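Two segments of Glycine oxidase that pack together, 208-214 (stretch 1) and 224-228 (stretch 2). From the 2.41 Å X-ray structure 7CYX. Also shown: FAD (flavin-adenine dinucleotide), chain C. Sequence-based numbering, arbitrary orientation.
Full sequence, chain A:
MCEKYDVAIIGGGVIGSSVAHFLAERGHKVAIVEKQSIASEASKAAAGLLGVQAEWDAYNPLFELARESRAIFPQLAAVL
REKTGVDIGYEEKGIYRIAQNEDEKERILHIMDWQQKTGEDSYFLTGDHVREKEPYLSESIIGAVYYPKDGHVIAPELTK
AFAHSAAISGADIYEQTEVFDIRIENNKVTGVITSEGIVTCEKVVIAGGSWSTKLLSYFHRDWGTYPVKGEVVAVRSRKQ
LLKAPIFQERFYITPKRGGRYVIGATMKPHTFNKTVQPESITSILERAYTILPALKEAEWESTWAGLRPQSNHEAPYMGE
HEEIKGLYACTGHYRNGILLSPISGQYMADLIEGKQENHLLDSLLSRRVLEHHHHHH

Stretch 1 (208-214) GGSWSTK
Stretch 2 224-228: GTYPV

Stretch 1 turns through a 3-10 segment at Ser-210 (phi/psi -58/-12) and Trp-211 (-110/7) and leads into a weakly bonded helix about Thr-213 and Lys-214. Stretch 2 leaves a loop at Gly-224 (176/169) and runs extended as a strand from Thr-225 to Val-228, continuing later in the chain. The CA atoms of Ser-210 and Tyr-226 lie 4.9 Å apart, those of Thr-213 and Gly-224 4.2 Å. The two stretches therefore run in opposite senses.

Two hydrogen bonds join them, both using a threonine hydroxyl. The CA-to-CB bond of Thr-225 (-129/154, chi1 59°, p) points toward stretch 1. Its OG1 donates to the backbone carbonyl Gly-209 O at 2.8 Å. Thr-213 has chi1 -68° (m), and its hydroxyl oxygen OG1 accepts the strand N-H from Thr-225 N at 2.9 Å, angle 146°. The same Thr-213 OG1 lies 2.6 Å from Thr-225 O.

Within the turn, Trp-211 N bonds Gly-208 O at 2.8 Å and Ser-212 N bonds Gly-209 O at 3.2 Å. Gly-209 O thus serves both the turn and the strand.

Other close contacts include the following. Ser-210 (m) places OG 3.4 Å from Pro-227 CA. Thr-213 OG1 lies 3.4 Å from Gly-224 CA; a CB on Gly-224 would clash with this hydroxyl.

Gly-209 has phi/psi 35/-127; the positive phi favours glycine. Its N lies 3.4 Å from FAD C5B. The CA-to-CB bond of Trp-211 (m, chi2 -95°) points away from stretch 2, with CB 3.6 Å from FAD N7A.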

# COMPACT_ATOMS: atom_id res chain seq x y z
N GLY A 208 15.14 20.08 3.47
CA GLY A 208 16.20 19.09 3.71
C GLY A 208 16.13 18.44 5.09
O GLY A 208 17.12 17.89 5.57
N GLY A 209 14.94 18.44 5.69
CA GLY A 209 14.73 17.98 7.06
C GLY A 209 15.90 18.32 7.97
O GLY A 209 16.36 19.45 7.98
N SER A 210 16.40 17.28 8.67
CA SER A 210 17.51 17.35 9.64
C SER A 210 18.82 17.91 9.06
O SER A 210 19.72 18.21 9.83
CB SER A 210 17.76 15.99 10.23
OG SER A 210 16.72 15.60 11.11
N TRP A 211 18.94 18.05 7.74
CA TRP A 211 20.21 18.41 7.05
C TRP A 211 20.16 19.83 6.47
O TRP A 211 21.07 20.24 5.72
CB TRP A 211 20.48 17.40 5.92
CG TRP A 211 20.75 16.00 6.38
CD1 TRP A 211 21.97 15.44 6.59
CD2 TRP A 211 19.78 14.97 6.70
NE1 TRP A 211 21.85 14.15 7.03
CE2 TRP A 211 20.52 13.83 7.09
CE3 TRP A 211 18.39 14.90 6.69
CZ2 TRP A 211 19.89 12.64 7.48
CZ3 TRP A 211 17.77 13.72 7.07
CH2 TRP A 211 18.52 12.61 7.46
N SER A 212 19.10 20.59 6.76
CA SER A 212 18.87 21.89 6.12
C SER A 212 19.87 22.96 6.58
O SER A 212 19.98 23.97 5.91
CB SER A 212 17.45 22.38 6.34
OG SER A 212 16.51 21.51 5.73
N THR A 213 20.57 22.77 7.71
CA THR A 213 21.31 23.85 8.37
C THR A 213 22.20 24.65 7.39
O THR A 213 22.09 25.86 7.35
CB THR A 213 22.09 23.34 9.58
OG1 THR A 213 21.13 22.95 10.56
CG2 THR A 213 23.01 24.39 10.17
N LYS A 214 23.10 23.99 6.66
CA LYS A 214 24.05 24.71 5.76
C LYS A 214 23.30 25.65 4.81
O LYS A 214 23.69 26.78 4.67
CB LYS A 214 24.91 23.75 4.93
CG LYS A 214 26.40 23.77 5.27
CD LYS A 214 27.08 22.40 5.26
CE LYS A 214 28.13 22.25 6.35
NZ LYS A 214 28.61 20.86 6.49
N GLY A 224 18.63 26.95 11.70
CA GLY A 224 19.09 25.58 11.43
C GLY A 224 18.19 24.50 11.98
O GLY A 224 17.29 24.81 12.74
N THR A 225 18.45 23.28 11.56
CA THR A 225 17.73 22.08 12.03
C THR A 225 18.77 21.06 12.46
O THR A 225 19.89 21.11 11.97
CB THR A 225 16.83 21.50 10.94
OG1 THR A 225 17.66 21.16 9.84
CG2 THR A 225 15.76 22.45 10.49
N TYR A 226 18.40 20.18 13.37
CA TYR A 226 19.29 19.10 13.82
C TYR A 226 18.44 17.86 14.03
O TYR A 226 17.26 17.99 14.28
CB TYR A 226 20.07 19.50 15.07
CG TYR A 226 19.23 19.84 16.27
CD1 TYR A 226 18.85 18.88 17.18
CD2 TYR A 226 18.83 21.14 16.50
CE1 TYR A 226 18.09 19.20 18.29
CE2 TYR A 226 18.06 21.48 17.60
CZ TYR A 226 17.69 20.50 18.50
OH TYR A 226 16.94 20.84 19.57
N PRO A 227 19.01 16.65 13.90
CA PRO A 227 18.27 15.40 14.09
C PRO A 227 18.00 14.97 15.54
O PRO A 227 18.91 14.92 16.36
CB PRO A 227 19.22 14.33 13.53
CG PRO A 227 20.60 14.91 13.80
CD PRO A 227 20.41 16.40 13.50
N VAL A 228 16.76 14.58 15.81
CA VAL A 228 16.44 13.95 17.06
C VAL A 228 16.05 12.51 16.76
O VAL A 228 14.99 12.24 16.23
CB VAL A 228 15.38 14.75 17.84
CG1 VAL A 228 15.00 14.06 19.14
CG2 VAL A 228 15.86 16.18 18.11
PA FAD C . 12.78 14.17 5.75
O1A FAD C . 11.73 13.16 5.54
O2A FAD C . 13.98 13.74 6.54
O5B FAD C . 13.16 14.73 4.33
C5B FAD C . 14.35 15.42 4.15
C4B FAD C . 14.90 14.87 2.85
O4B FAD C . 15.83 15.81 2.35
C3B FAD C . 15.65 13.58 3.04
O3B FAD C . 15.03 12.60 2.18
C2B FAD C . 17.09 13.86 2.61
O2B FAD C . 17.60 12.82 1.77
C1B FAD C . 16.93 15.09 1.78
N9A FAD C . 18.09 15.98 1.73
C8A FAD C . 18.69 16.55 2.79
N7A FAD C . 19.71 17.33 2.39
C5A FAD C . 19.73 17.30 1.05
C6A FAD C . 20.56 17.91 0.01
N6A FAD C . 21.57 18.72 0.42
N1A FAD C . 20.31 17.60 -1.28
C2A FAD C . 19.31 16.77 -1.61
N3A FAD C . 18.51 16.16 -0.71
C4A FAD C . 18.66 16.40 0.61
N1 FAD C . 5.12 13.30 12.52
C2 FAD C . 3.76 13.34 12.68
O2 FAD C . 3.18 14.31 12.14
N3 FAD C . 3.07 12.39 13.36
C4 FAD C . 3.72 11.32 13.88
O4 FAD C . 3.13 10.39 14.48
C4X FAD C . 5.20 11.25 13.76
N5 FAD C . 5.91 10.25 14.29
C5X FAD C . 7.25 10.20 14.15
C6 FAD C . 7.94 9.13 14.69
C7 FAD C . 9.32 9.07 14.56
C7M FAD C . 10.09 7.91 15.17
C8 FAD C . 10.04 10.10 13.83
C8M FAD C . 11.55 10.04 13.66
C9 FAD C . 9.35 11.15 13.30
C9A FAD C . 7.99 11.25 13.42
N10 FAD C . 7.28 12.31 12.84
C10 FAD C . 5.88 12.33 13.02
C1' FAD C . 7.93 13.46 12.18
C2' FAD C . 8.09 13.44 10.69
O2' FAD C . 8.82 12.26 10.34
C3' FAD C . 8.88 14.69 10.32
O3' FAD C . 8.47 15.86 11.08
C4' FAD C . 8.80 14.82 8.79
O4' FAD C . 9.10 13.56 8.16
C5' FAD C . 9.80 15.80 8.24
O5' FAD C . 9.79 15.66 6.83
P FAD C . 10.92 16.36 5.97
O1P FAD C . 11.19 17.73 6.46
O2P FAD C . 10.59 16.11 4.52
O3P FAD C . 12.19 15.48 6.49